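Local coordinates for putative thiosulfate sulfurtransferase YNJE (Escherichia coli, PDB 2WLR), which catalyses, in the periplasm, the transfer of sulfur from thiosulfate to hydrogen cyanide, giving thiocyanate and sulfite by way of an enzyme-bound persulfide, at residues S289-R294 with W353-E358; A348-W353 with M381-V386. All coordinates share one frame; numbering follows the deposited sequence.

Contact 1: residues S289-R294 with W353-E358; sequences SLVSIR and WNIKPE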
loop_
_atom_site.group_PDB
_atom_site.type_symbol
_atom_site.label_atom_id
_atom_site.label_comp_id
_atom_site.label_asym_id
_atom_site.label_seq_id
_atom_site.Cartn_x
_atom_site.Cartn_y
_atom_site.Cartn_z
ATOM N N SER A 289 -9.791 -0.593 16.981
ATOM C CA SER A 289 -8.937 -1.764 16.851
ATOM C C SER A 289 -7.487 -1.371 16.942
ATOM O O SER A 289 -7.088 -0.386 16.316
ATOM C CB SER A 289 -9.147 -2.427 15.492
ATOM O OG SER A 289 -10.403 -3.099 15.426
ATOM N N LEU A 290 -6.707 -2.133 17.709
ATOM C CA LEU A 290 -5.253 -2.094 17.686
ATOM C C LEU A 290 -4.860 -3.315 16.875
ATOM O O LEU A 290 -5.190 -4.461 17.205
ATOM C CB LEU A 290 -4.647 -2.120 19.098
ATOM C CG LEU A 290 -3.146 -1.917 19.191
ATOM C CD1 LEU A 290 -2.676 -0.609 18.537
ATOM C CD2 LEU A 290 -2.720 -2.001 20.659
ATOM N N VAL A 291 -4.156 -3.071 15.782
ATOM C CA VAL A 291 -3.985 -4.067 14.722
ATOM C C VAL A 291 -2.533 -4.461 14.549
ATOM O O VAL A 291 -1.664 -3.634 14.209
ATOM C CB VAL A 291 -4.530 -3.548 13.382
ATOM C CG1 VAL A 291 -4.325 -4.554 12.299
ATOM C CG2 VAL A 291 -6.000 -3.182 13.486
ATOM N N SER A 292 -2.225 -5.744 14.719
ATOM C CA SER A 292 -0.924 -6.289 14.547
ATOM C C SER A 292 -0.657 -6.610 13.086
ATOM O O SER A 292 -1.308 -7.487 12.479
ATOM C CB SER A 292 -0.792 -7.593 15.342
ATOM O OG SER A 292 0.461 -8.173 15.118
ATOM N N ILE A 293 0.314 -5.899 12.506
ATOM C CA ILE A 293 0.844 -6.205 11.177
ATOM C C ILE A 293 2.145 -6.962 11.373
ATOM O O ILE A 293 3.232 -6.500 11.087
ATOM C CB ILE A 293 1.006 -4.918 10.318
ATOM C CG1 ILE A 293 -0.284 -4.089 10.342
ATOM C CG2 ILE A 293 1.410 -5.282 8.891
ATOM C CD1 ILE A 293 -1.468 -4.820 9.771
ATOM N N ARG A 294 1.974 -8.167 11.896
ATOM C CA ARG A 294 3.068 -9.074 12.160
ATOM C C ARG A 294 2.778 -10.416 11.525
ATOM O O ARG A 294 1.606 -10.747 11.307
ATOM C CB ARG A 294 3.291 -9.191 13.671
ATOM C CG ARG A 294 3.713 -7.869 14.303
ATOM C CD ARG A 294 3.890 -7.931 15.835
ATOM N NE ARG A 294 5.051 -8.726 16.200
ATOM C CZ ARG A 294 5.183 -9.390 17.354
ATOM N NH1 ARG A 294 4.195 -9.413 18.235
ATOM N NH2 ARG A 294 6.299 -10.082 17.582
ATOM N N TRP A 353 -11.275 -10.115 10.836
ATOM C CA TRP A 353 -10.727 -9.955 12.192
ATOM C C TRP A 353 -11.352 -8.775 12.965
ATOM O O TRP A 353 -10.777 -8.285 13.940
ATOM C CB TRP A 353 -9.205 -9.841 12.110
ATOM C CG TRP A 353 -8.545 -11.124 12.162
ATOM C CD1 TRP A 353 -8.262 -11.955 11.112
ATOM C CD2 TRP A 353 -8.059 -11.777 13.334
ATOM N NE1 TRP A 353 -7.606 -13.068 11.562
ATOM C CE2 TRP A 353 -7.484 -13.003 12.924
ATOM C CE3 TRP A 353 -8.055 -11.451 14.690
ATOM C CZ2 TRP A 353 -6.893 -13.890 13.834
ATOM C CZ3 TRP A 353 -7.466 -12.345 15.592
ATOM C CH2 TRP A 353 -6.902 -13.544 15.152
ATOM N N ASN A 354 -12.532 -8.343 12.545
ATOM C CA ASN A 354 -13.256 -7.254 13.189
ATOM C C ASN A 354 -12.524 -5.907 13.159
ATOM O O ASN A 354 -12.638 -5.077 14.071
ATOM C CB ASN A 354 -13.640 -7.648 14.633
ATOM C CG ASN A 354 -14.790 -6.827 15.166
ATOM O OD1 ASN A 354 -15.612 -6.325 14.414
ATOM N ND2 ASN A 354 -14.835 -6.661 16.500
ATOM N N ILE A 355 -11.820 -5.676 12.059
ATOM C CA ILE A 355 -11.170 -4.395 11.777
ATOM C C ILE A 355 -11.949 -3.699 10.648
ATOM O O ILE A 355 -12.077 -4.241 9.561
ATOM C CB ILE A 355 -9.742 -4.623 11.341
ATOM C CG1 ILE A 355 -8.930 -5.365 12.410
ATOM C CG2 ILE A 355 -9.053 -3.290 10.939
ATOM C CD1 ILE A 355 -7.698 -6.114 11.870
ATOM N N LYS A 356 -12.492 -2.526 10.928
ATOM C CA LYS A 356 -13.525 -1.937 10.101
ATOM C C LYS A 356 -13.315 -0.428 9.989
ATOM O O LYS A 356 -12.794 0.177 10.920
ATOM C CB LYS A 356 -14.893 -2.245 10.728
ATOM C CG LYS A 356 -15.210 -3.723 10.860
ATOM C CD LYS A 356 -16.538 -3.996 11.551
ATOM C CE LYS A 356 -16.814 -5.498 11.543
ATOM N NZ LYS A 356 -18.074 -5.834 12.281
ATOM N N PRO A 357 -13.686 0.177 8.844
ATOM C CA PRO A 357 -13.310 1.553 8.567
ATOM C C PRO A 357 -13.929 2.587 9.513
ATOM O O PRO A 357 -13.397 3.669 9.685
ATOM C CB PRO A 357 -13.807 1.786 7.130
ATOM C CG PRO A 357 -14.706 0.677 6.813
ATOM C CD PRO A 357 -14.384 -0.457 7.710
ATOM N N GLU A 358 -15.063 2.258 10.110
ATOM C CA GLU A 358 -15.737 3.210 11.007
ATOM C C GLU A 358 -15.066 3.277 12.387
ATOM O O GLU A 358 -15.390 4.145 13.207
ATOM C CB GLU A 358 -17.233 2.867 11.136
ATOM C CG GLU A 358 -17.539 1.502 11.748
ATOM C CD GLU A 358 -17.745 0.373 10.718
ATOM O OE1 GLU A 358 -17.134 0.403 9.618
ATOM O OE2 GLU A 358 -18.541 -0.555 11.021
#

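Contact 2: residues A348-W353 with M381-V386; sequences AMWKAW and MGWKNV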
loop_
_atom_site.group_PDB
_atom_site.type_symbol
_atom_site.label_atom_id
_atom_site.label_comp_id
_atom_site.label_asym_id
_atom_site.label_seq_id
_atom_site.Cartn_x
_atom_site.Cartn_y
_atom_site.Cartn_z
ATOM N N ALA A 348 -11.728 -7.010 3.086
ATOM C CA ALA A 348 -12.286 -8.314 3.504
ATOM C C ALA A 348 -11.396 -9.016 4.506
ATOM O O ALA A 348 -11.881 -9.638 5.475
ATOM C CB ALA A 348 -12.487 -9.180 2.301
HETATM N N MSE A 349 -10.099 -8.948 4.320
HETATM C CA MSE A 349 -9.243 -9.650 5.245
HETATM C C MSE A 349 -9.267 -8.978 6.615
HETATM O O MSE A 349 -9.233 -9.671 7.639
HETATM C CB MSE A 349 -7.847 -9.942 4.697
HETATM C CG MSE A 349 -6.881 -8.890 4.688
HETATM SE SE MSE A 349 -5.285 -9.624 3.710
HETATM C CE MSE A 349 -4.382 -7.929 3.674
ATOM N N TRP A 350 -9.379 -7.650 6.645
ATOM C CA TRP A 350 -9.527 -6.912 7.906
ATOM C C TRP A 350 -10.895 -7.166 8.560
ATOM O O TRP A 350 -10.973 -7.386 9.780
ATOM C CB TRP A 350 -9.222 -5.413 7.722
ATOM C CG TRP A 350 -7.755 -5.124 7.540
ATOM C CD1 TRP A 350 -6.715 -5.959 7.821
ATOM C CD2 TRP A 350 -7.180 -3.917 7.049
ATOM N NE1 TRP A 350 -5.529 -5.352 7.519
ATOM C CE2 TRP A 350 -5.786 -4.101 7.053
ATOM C CE3 TRP A 350 -7.714 -2.698 6.618
ATOM C CZ2 TRP A 350 -4.899 -3.126 6.623
ATOM C CZ3 TRP A 350 -6.829 -1.724 6.161
ATOM C CH2 TRP A 350 -5.443 -1.938 6.203
ATOM N N LYS A 351 -11.952 -7.170 7.755
ATOM C CA LYS A 351 -13.299 -7.386 8.290
ATOM C C LYS A 351 -13.380 -8.705 9.017
ATOM O O LYS A 351 -14.035 -8.792 10.078
ATOM C CB LYS A 351 -14.361 -7.315 7.200
ATOM C CG LYS A 351 -15.792 -7.565 7.707
ATOM C CD LYS A 351 -16.791 -7.455 6.582
ATOM C CE LYS A 351 -18.219 -7.570 7.083
ATOM N NZ LYS A 351 -19.103 -7.889 5.920
ATOM N N ALA A 352 -12.716 -9.723 8.483
ATOM C CA ALA A 352 -12.707 -11.070 9.103
ATOM C C ALA A 352 -12.147 -11.073 10.528
ATOM O O ALA A 352 -12.478 -11.962 11.342
ATOM C CB ALA A 352 -11.976 -12.073 8.227
ATOM N N TRP A 353 -11.275 -10.115 10.836
ATOM C CA TRP A 353 -10.727 -9.955 12.192
ATOM C C TRP A 353 -11.352 -8.775 12.965
ATOM O O TRP A 353 -10.777 -8.285 13.940
ATOM C CB TRP A 353 -9.205 -9.841 12.110
ATOM C CG TRP A 353 -8.545 -11.124 12.162
ATOM C CD1 TRP A 353 -8.262 -11.955 11.112
ATOM C CD2 TRP A 353 -8.059 -11.777 13.334
ATOM N NE1 TRP A 353 -7.606 -13.068 11.562
ATOM C CE2 TRP A 353 -7.484 -13.003 12.924
ATOM C CE3 TRP A 353 -8.055 -11.451 14.690
ATOM C CZ2 TRP A 353 -6.893 -13.890 13.834
ATOM C CZ3 TRP A 353 -7.466 -12.345 15.592
ATOM C CH2 TRP A 353 -6.902 -13.544 15.152
HETATM N N MSE A 381 -7.184 4.209 0.869
HETATM C CA MSE A 381 -8.501 3.574 0.878
HETATM C C MSE A 381 -9.583 4.452 1.482
HETATM O O MSE A 381 -10.757 4.055 1.501
HETATM C CB MSE A 381 -8.425 2.257 1.645
HETATM C CG MSE A 381 -7.748 1.172 0.868
HETATM SE SE MSE A 381 -7.081 -0.341 1.948
HETATM C CE MSE A 381 -8.651 -1.137 2.652
ATOM N N GLY A 382 -9.200 5.594 2.052
ATOM C CA GLY A 382 -10.153 6.547 2.581
ATOM C C GLY A 382 -10.569 6.267 4.006
ATOM O O GLY A 382 -11.559 6.831 4.472
ATOM N N TRP A 383 -9.826 5.431 4.736
ATOM C CA TRP A 383 -10.165 5.184 6.128
ATOM C C TRP A 383 -9.827 6.456 6.907
ATOM O O TRP A 383 -8.719 6.966 6.791
ATOM C CB TRP A 383 -9.390 3.977 6.660
ATOM C CG TRP A 383 -9.908 2.690 6.148
ATOM C CD1 TRP A 383 -10.450 2.441 4.915
ATOM C CD2 TRP A 383 -10.045 1.489 6.901
ATOM N NE1 TRP A 383 -10.884 1.134 4.859
ATOM C CE2 TRP A 383 -10.641 0.526 6.063
ATOM C CE3 TRP A 383 -9.692 1.124 8.199
ATOM C CZ2 TRP A 383 -10.911 -0.779 6.498
ATOM C CZ3 TRP A 383 -9.966 -0.167 8.641
ATOM C CH2 TRP A 383 -10.569 -1.108 7.793
ATOM N N LYS A 384 -10.789 6.978 7.661
ATOM C CA LYS A 384 -10.706 8.366 8.149
ATOM C C LYS A 384 -9.999 8.476 9.488
ATOM O O LYS A 384 -9.592 9.564 9.872
ATOM C CB LYS A 384 -12.096 9.011 8.256
ATOM C CG LYS A 384 -12.841 9.103 6.935
ATOM C CD LYS A 384 -14.165 9.837 7.055
ATOM C CE LYS A 384 -14.929 9.846 5.722
ATOM N NZ LYS A 384 -15.363 8.462 5.282
ATOM N N ASN A 385 -9.849 7.363 10.194
ATOM C CA ASN A 385 -9.306 7.392 11.536
ATOM C C ASN A 385 -8.263 6.332 11.707
ATOM O O ASN A 385 -8.450 5.358 12.440
ATOM C CB ASN A 385 -10.409 7.170 12.580
ATOM C CG ASN A 385 -10.040 7.721 13.925
ATOM O OD1 ASN A 385 -8.931 8.234 14.102
ATOM N ND2 ASN A 385 -10.967 7.640 14.893
ATOM N N VAL A 386 -7.137 6.540 11.056
ATOM C CA VAL A 386 -6.037 5.590 11.139
ATOM C C VAL A 386 -4.785 6.236 11.726
ATOM O O VAL A 386 -4.586 7.447 11.639
ATOM C CB VAL A 386 -5.739 4.895 9.783
ATOM C CG1 VAL A 386 -6.856 3.882 9.409
ATOM C CG2 VAL A 386 -5.479 5.895 8.651
#

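Contact 1: residues S289-R294 with W353-E358
Val291 and Ile355 meet tip to tip, methyl against methyl, where strand 288-292 of the third rhodanese domain packs against the turn that follows helix 343-351. That turn is a Schellman motif: Asn354, with its positive phi of 62°, is the C-prime residue, its N bonds back to Lys351 O, and the N of Ile355 reaches Trp350 O. Once the helix has ended, the chain comes close to the parallel sheet, and the CA atoms of Ser289 and Ile355 stand 6.1 Å apart.

From CB the side chain of Ile355 forks. The short branch, CG2, comes to 4.0 Å from Val291 CG2. The other branch begins at CG1, which is placed beside the backbone N (chi1 -59°); it lies 3.8 Å from Val291 CG2 and has Ser289 OG on its flank at 4.0 Å. Chi2 of 157° then carries the chain on nearly straight, and the end methyl CD1 settles against both branches of the valine, 3.7 Å from Val291 CG1 and 3.8 Å from Val291 CG2. The contact is thus a small buried aliphatic patch, with the valine also packed on Val361 and Phe363 of the neighbouring strand.

Beside this greasy patch sits a polar one. The buried hydroxyl of Ser289 is held by hydrogen bonds to Gln359 OE1 and Arg319 NH1, and the Gln359 amide serves both sides of the contact, since OE1 also takes the N-H of Lys356 and NE2 donates to the Asn354 carbonyl. With that amide as go-between, Ser289 OG and Asn354 O come to 3.3 Å of each other without being bonded directly.

Contact 2: residues A348-W353 with M381-V386
Trp350 and Trp383 touch across backbones that stay well apart, their CA atoms being 12.2 Å from each other, so the gap is bridged by side chains alone. The two indoles form a T-shaped pair: the edge of Trp350 is turned to the face of Trp383, with the six-membered rings 5.1 Å apart at their centroids and their planes at 69°. The contact falls on Trp350 CE3, which sits over that face, 3.5 Å from Trp383 CH2 and 3.7 Å from Trp383 CZ2.

Met381, a selenomethionine here, adds a Met-aromatic contact. Its chain bends at the last torsion (chi3 65°), which brings CE to 4.0 Å from Trp350 CZ3, while SE lies obliquely, 5.4 Å from the centroid of the same six-membered ring.

At the other end of the indole, Trp350 NE1 donates a hydrogen bond to Gly321 O, which helps to fix how the ring is turned. With an alanine here, the face of Trp383 and the Met381 methyl would probably lose their partner, and the Gly321 carbonyl its donor.

Trp350 also packs on Phe363, Thr374 and Ala378, and Trp383 on Val361. Around them is the hydrophobic core of a rhodanese-like alpha/beta domain, where helix 343-351 and the Schellman-type end of helix 369-380, at Gly382, meet over strand 360-363.

How the contacts relate
Starting from the N-terminal side, the chain leaves strand 288-292, runs through strand 319-320 and helix 343-351, and comes back at the 353-358 turn, where contact 1 closes the loop. Contact 2 starts before that loop is complete: from 348-353 the chain goes on through strand 360-363 and helix 369-380 to 381-386. The two closures therefore cross, their ranges overlapping at Trp353, and their centres are about 7 Å apart. They also touch, because Trp383 CH2 lies 3.5 Å from Pro357 N. Contact 1 ties the helix-to-strand connection to the sheet, contact 2 ties two helix ends together, and both belong to the third rhodanese domain.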